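Local coordinates for putative phophotriesterase (Proteus mirabilis, PDB 3RHG), which probably hydrolyses ester bonds as a metal-dependent member of the phosphotriesterase family, binding two divalent metal ions in each subunit, at residues P201-R206 with S230-K235; M196-P201 with I225-S230. One frame throughout, in Å; residues are numbered along the deposited sequence. Where two conformers were deposited one is given.

Contact 1: P201-R206 with S230-K235; sequences PGWQRR and SDPSGK
Pro232 lies over the indole of Trp203, and this CH-pi contact is the main apolar element between residues 201-206 and 230-235. Pro232 CB stands 3.8 Å from the centroid of the five-membered ring of Trp203, only 10° off the ring normal, while CG leans toward the six-membered part near CE2 and CZ2. The CB of Trp203 itself heads away from the other loop; with CG set beside the backbone N (chi1 -67°) the indole swings back over the proline. The NE1 of the indole is held by the carbonyl of Ala266. The same proline CB also rests against the peptide of Gly202, 3.3 Å from its O.

A second flat group is covered in a similar way. Ser233 CB sits centrally over one face of the Arg205 guanidinium, 3.4 Å from CZ. Two polar interactions probably hold that plane in its rotation: NH1 gives a hydrogen bond of 2.9 Å to Gln204 O, which lies almost in the guanidinium plane although NH1 stands well above the carbonyl plane of Gln204, and NE makes a salt bridge with Asp236.

Polar links between the loops run through water. One molecule donates both to Gly202 O and to Ser233 OG, 2.8 Å from each of these atoms. The other accepts from Arg205 NH2 and donates to Pro232 O, lying at the guanidinium edge. Ser233 OG in turn donates to Ser230 O, which also accepts from Ser233 N on the same face of its carbonyl plane.

These are neighbouring loops following consecutive strands at the C-terminal end of the amidohydrolase beta/alpha barrel, where Trp203 helps line the pocket occupied by benzoic acid.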
loop_
_atom_site.group_PDB
_atom_site.type_symbol
_atom_site.label_atom_id
_atom_site.label_comp_id
_atom_site.label_asym_id
_atom_site.label_seq_id
_atom_site.Cartn_x
_atom_site.Cartn_y
_atom_site.Cartn_z
ATOM N N PRO A 201 8.362 -20.585 0.120
ATOM C CA PRO A 201 7.797 -19.889 1.283
ATOM C C PRO A 201 8.619 -18.619 1.479
ATOM O O PRO A 201 9.720 -18.664 2.019
ATOM C CB PRO A 201 7.989 -20.894 2.416
ATOM C CG PRO A 201 9.200 -21.730 1.986
ATOM C CD PRO A 201 9.170 -21.770 0.474
ATOM N N GLY A 202 8.104 -17.497 0.973
ATOM C CA GLY A 202 8.938 -16.332 0.748
ATOM C C GLY A 202 9.427 -15.610 1.980
ATOM O O GLY A 202 10.431 -14.851 1.912
ATOM N N TRP A 203 8.749 -15.833 3.107
ATOM C CA TRP A 203 9.205 -15.256 4.369
ATOM C C TRP A 203 10.159 -16.190 5.135
ATOM O O TRP A 203 10.594 -15.871 6.242
ATOM C CB TRP A 203 8.020 -14.855 5.256
ATOM C CG TRP A 203 7.219 -13.703 4.693
ATOM C CD1 TRP A 203 7.392 -12.382 4.965
ATOM C CD2 TRP A 203 6.130 -13.785 3.758
ATOM N NE1 TRP A 203 6.469 -11.627 4.269
ATOM C CE2 TRP A 203 5.671 -12.469 3.534
ATOM C CE3 TRP A 203 5.472 -14.845 3.125
ATOM C CZ2 TRP A 203 4.600 -12.180 2.674
ATOM C CZ3 TRP A 203 4.402 -14.554 2.271
ATOM C CH2 TRP A 203 3.981 -13.232 2.059
ATOM N N GLN A 204 10.478 -17.330 4.523
ATOM C CA GLN A 204 11.536 -18.211 4.984
ATOM C C GLN A 204 12.729 -18.113 4.040
ATOM O O GLN A 204 12.712 -17.339 3.060
ATOM C CB GLN A 204 11.066 -19.664 5.058
ATOM C CG GLN A 204 9.910 -19.859 6.032
ATOM C CD GLN A 204 9.583 -21.308 6.202
ATOM O OE1 GLN A 204 9.675 -22.088 5.247
ATOM N NE2 GLN A 204 9.191 -21.694 7.410
ATOM N N ARG A 205 13.763 -18.903 4.341
ATOM C CA ARG A 205 14.963 -18.940 3.524
ATOM C C ARG A 205 15.311 -20.392 3.183
ATOM O O ARG A 205 16.338 -20.909 3.606
ATOM C CB ARG A 205 16.105 -18.276 4.280
ATOM C CG ARG A 205 15.781 -16.846 4.704
ATOM C CD ARG A 205 15.730 -15.891 3.518
ATOM N NE ARG A 205 15.487 -14.503 3.955
ATOM C CZ ARG A 205 14.284 -13.934 4.097
ATOM N NH1 ARG A 205 13.151 -14.611 3.839
ATOM N NH2 ARG A 205 14.203 -12.671 4.493
ATOM N N ARG A 206 14.426 -21.054 2.444
ATOM C CA ARG A 206 14.603 -22.475 2.146
ATOM C C ARG A 206 15.304 -22.728 0.816
ATOM O O ARG A 206 15.396 -23.865 0.350
ATOM C CB ARG A 206 13.248 -23.176 2.180
ATOM C CG ARG A 206 12.719 -23.362 3.615
ATOM C CD ARG A 206 11.642 -24.431 3.624
ATOM N NE ARG A 206 10.960 -24.563 4.918
ATOM C CZ ARG A 206 11.195 -25.553 5.779
ATOM N NH1 ARG A 206 12.147 -26.465 5.518
ATOM N NH2 ARG A 206 10.490 -25.641 6.916
ATOM N N SER A 230 10.527 -14.416 -4.338
ATOM C CA SER A 230 11.785 -13.976 -3.774
ATOM C C SER A 230 11.625 -12.606 -3.104
ATOM O O SER A 230 12.516 -12.180 -2.366
ATOM C CB SER A 230 12.855 -13.902 -4.877
ATOM O OG SER A 230 13.115 -15.191 -5.431
ATOM N N ASP A 231 10.503 -11.920 -3.359
ATOM C CA ASP A 231 10.351 -10.529 -2.910
ATOM C C ASP A 231 10.588 -10.347 -1.400
ATOM O O ASP A 231 11.289 -9.424 -0.996
ATOM C CB ASP A 231 8.980 -9.931 -3.296
ATOM C CG ASP A 231 8.535 -10.317 -4.710
ATOM O OD1 ASP A 231 8.169 -9.393 -5.468
ATOM O OD2 ASP A 231 8.546 -11.530 -5.059
ATOM N N PRO A 232 9.996 -11.218 -0.551
ATOM C CA PRO A 232 10.141 -10.929 0.882
ATOM C C PRO A 232 11.539 -11.184 1.434
ATOM O O PRO A 232 11.783 -10.879 2.609
ATOM C CB PRO A 232 9.111 -11.872 1.545
ATOM C CG PRO A 232 8.129 -12.205 0.434
ATOM C CD PRO A 232 9.032 -12.313 -0.787
ATOM N N SER A 233 12.441 -11.751 0.622
ATOM C CA SER A 233 13.834 -11.877 1.044
ATOM C C SER A 233 14.726 -10.800 0.428
ATOM O O SER A 233 15.953 -10.888 0.489
ATOM C CB SER A 233 14.392 -13.280 0.799
ATOM O OG SER A 233 14.358 -13.643 -0.578
ATOM N N GLY A 234 14.102 -9.757 -0.113
ATOM C CA GLY A 234 14.866 -8.741 -0.869
ATOM C C GLY A 234 15.865 -7.965 0.000
ATOM O O GLY A 234 16.871 -7.451 -0.527
ATOM N N LYS A 235 15.631 -7.877 1.318
ATOM C CA LYS A 235 16.569 -7.191 2.223
ATOM C C LYS A 235 17.759 -8.094 2.548
ATOM O O LYS A 235 18.823 -7.631 2.993
ATOM C CB LYS A 235 15.871 -6.774 3.525
ATOM C CG LYS A 235 14.816 -5.699 3.352
ATOM C CD LYS A 235 13.967 -5.550 4.608
ATOM C CE LYS A 235 12.881 -4.507 4.426
ATOM N NZ LYS A 235 13.446 -3.156 4.141
HETATM O O HOH W 1 11.906 -15.048 -0.450
HETATM O O HOH W 2 11.269 -12.512 4.800
#

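Contact 2: M196-P201 with I225-S230. With ZN (zinc ion), chain C; BEZ (benzoic acid), chain D.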
loop_
_atom_site.group_PDB
_atom_site.type_symbol
_atom_site.label_atom_id
_atom_site.label_comp_id
_atom_site.label_asym_id
_atom_site.label_seq_id
_atom_site.Cartn_x
_atom_site.Cartn_y
_atom_site.Cartn_z
ATOM N N MET A 196 11.038 -24.402 -14.798
ATOM C CA MET A 196 10.378 -24.889 -13.597
ATOM C C MET A 196 10.337 -23.744 -12.606
ATOM O O MET A 196 11.383 -23.193 -12.266
ATOM C CB MET A 196 11.165 -26.052 -12.993
ATOM C CG MET A 196 10.443 -26.679 -11.809
ATOM S SD MET A 196 11.557 -27.757 -10.851
ATOM C CE MET A 196 12.330 -28.743 -12.111
ATOM N N ASN A 197 9.131 -23.389 -12.169
ATOM C CA ASN A 197 8.892 -22.281 -11.254
ATOM C C ASN A 197 8.523 -22.863 -9.904
ATOM O O ASN A 197 7.560 -23.645 -9.819
ATOM C CB ASN A 197 7.761 -21.430 -11.814
ATOM C CG ASN A 197 7.502 -20.160 -11.030
ATOM O OD1 ASN A 197 6.357 -19.895 -10.708
ATOM N ND2 ASN A 197 8.541 -19.332 -10.788
ATOM N N ILE A 198 9.308 -22.536 -8.874
ATOM C CA ILE A 198 9.081 -23.105 -7.544
ATOM C C ILE A 198 8.367 -22.095 -6.661
ATOM O O ILE A 198 8.882 -21.023 -6.398
ATOM C CB ILE A 198 10.414 -23.509 -6.847
ATOM C CG1 ILE A 198 11.321 -24.326 -7.790
ATOM C CG2 ILE A 198 10.151 -24.278 -5.534
ATOM C CD1 ILE A 198 10.715 -25.563 -8.277
ATOM N N HIS A 199 7.196 -22.469 -6.146
ATOM C CA HIS A 199 6.568 -21.684 -5.114
ATOM C C HIS A 199 7.423 -21.839 -3.861
ATOM O O HIS A 199 7.490 -22.931 -3.274
ATOM C CB HIS A 199 5.149 -22.210 -4.823
ATOM C CG HIS A 199 4.577 -21.688 -3.540
ATOM N ND1 HIS A 199 3.767 -20.574 -3.482
ATOM C CD2 HIS A 199 4.698 -22.133 -2.260
ATOM C CE1 HIS A 199 3.425 -20.346 -2.222
ATOM N NE2 HIS A 199 3.975 -21.281 -1.464
ATOM N N MET A 200 8.094 -20.770 -3.458
ATOM C CA MET A 200 8.883 -20.776 -2.232
ATOM C C MET A 200 8.081 -20.156 -1.113
ATOM O O MET A 200 7.247 -19.289 -1.347
ATOM C CB MET A 200 10.176 -19.968 -2.406
ATOM C CG MET A 200 11.097 -20.591 -3.440
ATOM S SD MET A 200 11.761 -22.208 -2.951
ATOM C CE MET A 200 12.894 -21.662 -1.666
ATOM N N PRO A 201 8.362 -20.585 0.120
ATOM C CA PRO A 201 7.797 -19.889 1.283
ATOM C C PRO A 201 8.619 -18.619 1.479
ATOM O O PRO A 201 9.720 -18.664 2.019
ATOM C CB PRO A 201 7.989 -20.894 2.416
ATOM C CG PRO A 201 9.200 -21.730 1.986
ATOM C CD PRO A 201 9.170 -21.770 0.474
ATOM N N ILE A 225 15.512 -22.937 -13.916
ATOM C CA ILE A 225 14.786 -22.924 -12.638
ATOM C C ILE A 225 14.609 -21.491 -12.142
ATOM O O ILE A 225 15.564 -20.703 -12.141
ATOM C CB ILE A 225 15.543 -23.760 -11.585
ATOM C CG1 ILE A 225 15.444 -25.252 -11.995
ATOM C CG2 ILE A 225 14.970 -23.551 -10.151
ATOM C CD1 ILE A 225 16.416 -26.106 -11.323
ATOM N N SER A 226 13.390 -21.154 -11.723
ATOM C CA SER A 226 13.132 -19.875 -11.077
ATOM C C SER A 226 12.538 -20.066 -9.693
ATOM O O SER A 226 11.663 -20.939 -9.484
ATOM C CB SER A 226 12.214 -18.989 -11.928
ATOM O OG SER A 226 11.004 -19.674 -12.219
ATOM N N LEU A 227 13.019 -19.253 -8.759
ATOM C CA LEU A 227 12.486 -19.273 -7.404
ATOM C C LEU A 227 11.424 -18.180 -7.274
ATOM O O LEU A 227 11.745 -17.008 -7.259
ATOM C CB LEU A 227 13.599 -19.123 -6.344
ATOM C CG LEU A 227 14.706 -20.185 -6.411
ATOM C CD1 LEU A 227 15.719 -19.993 -5.254
ATOM C CD2 LEU A 227 14.070 -21.587 -6.340
ATOM N N ALA A 228 10.157 -18.568 -7.209
ATOM C CA ALA A 228 9.073 -17.603 -7.045
ATOM C C ALA A 228 9.089 -16.993 -5.638
ATOM O O ALA A 228 9.665 -17.538 -4.702
ATOM C CB ALA A 228 7.700 -18.279 -7.282
ATOM N N HIS A 229 8.430 -15.858 -5.513
ATOM C CA HIS A 229 8.230 -15.189 -4.244
ATOM C C HIS A 229 9.567 -14.893 -3.555
ATOM O O HIS A 229 9.735 -15.083 -2.346
ATOM C CB HIS A 229 7.321 -16.037 -3.344
ATOM C CG HIS A 229 6.136 -16.616 -4.050
ATOM N ND1 HIS A 229 5.442 -15.931 -5.024
ATOM C CD2 HIS A 229 5.514 -17.812 -3.921
ATOM C CE1 HIS A 229 4.461 -16.687 -5.488
ATOM N NE2 HIS A 229 4.469 -17.829 -4.825
ATOM N N SER A 230 10.527 -14.416 -4.338
ATOM C CA SER A 230 11.785 -13.976 -3.774
ATOM C C SER A 230 11.625 -12.606 -3.104
ATOM O O SER A 230 12.516 -12.180 -2.366
ATOM C CB SER A 230 12.855 -13.902 -4.877
ATOM O OG SER A 230 13.115 -15.191 -5.431
HETATM ZN ZN ZN C . 3.130 -19.358 -4.967
HETATM C C BEZ D . 2.137 -17.104 0.305
HETATM O O1 BEZ D . 3.074 -17.931 0.285
HETATM O O2 BEZ D . 1.273 -17.169 1.211
HETATM C C1 BEZ D . 2.037 -16.037 -0.738
HETATM C C2 BEZ D . 2.899 -16.026 -1.838
HETATM C C3 BEZ D . 2.776 -15.030 -2.806
HETATM C C4 BEZ D . 1.816 -14.037 -2.666
HETATM C C5 BEZ D . 0.970 -14.046 -1.561
HETATM C C6 BEZ D . 1.070 -15.044 -0.595
#
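His199, the last residue of strand 195-199, and His229, just beyond the parallel strand 225-227, share a zinc ion at the C-terminal end of the amidohydrolase (beta/alpha)8 barrel. Helix 207-217 connects the two strands in a beta-alpha-beta unit, and their segments run at 23° to each other. The ladder is made by Ser226 N to Met196 O, Ile198 N to Ser226 O and Ala228 N to Ile198 O, each 2.9 Å.

On the face of the sheet turned to the helices, Ile198 CG1 packs 4.1 Å from Leu227 CD2, the two side chains lying alongside and pointing the same way. Leu214 of helix 207-217 and Leu181 of helix 175-188 cover Ile198. The other face is polar: Asn197, its CG anti to the backbone N (chi1 -174°), turns its amide so that ND2 donates to Ser226 OG nearly in the amide plane. ND2 also bonds Glu251, and OD1 is hydrogen-bonded to the metal ligand His23, so this amide probably helps to orient a first-shell histidine.

Followed outward, His229 begins with CB 3.8 Å from Met200 O. CG lies 3.9 Å from benzoic acid C3, which covers one ring face while Ala228 CB covers the other. ND1 is hydrogen-bonded to Asp253, a second-shell residue that, with the zinc bond at NE2, probably holds the ring's rotation, and CE1 lies 3.6 Å from C3 of the benzoic acid. CD2 faces Met200 O near the ring plane and also lies near His199 ND1. At the tip NE2 binds the zinc, which Glu166 also ligates. Here NE2 of His229 comes 3.1 Å from ND1 of His199 without a hydrogen bond, since each nitrogen is 2.0 Å from the metal.

How the contacts relate
Contacts 1 and 2 follow the same two chain runs outward from the barrel. Contact 2 is buried throughout and rests on direct backbone hydrogen bonds, apolar packing against helices and shared metal ligation; contact 1, where the runs have become loops, is partly open and bridges its polar groups through water, with a proline and a serine covering flat side chains. They share Pro201 and Ser230, and their centres are about 10 Å apart. Met200 CE packs 3.6 Å from Arg206 C, joining the end of one to the other. Both reach the benzoic acid pocket, contact 2 with its two zinc-binding histidines and contact 1 with Trp203.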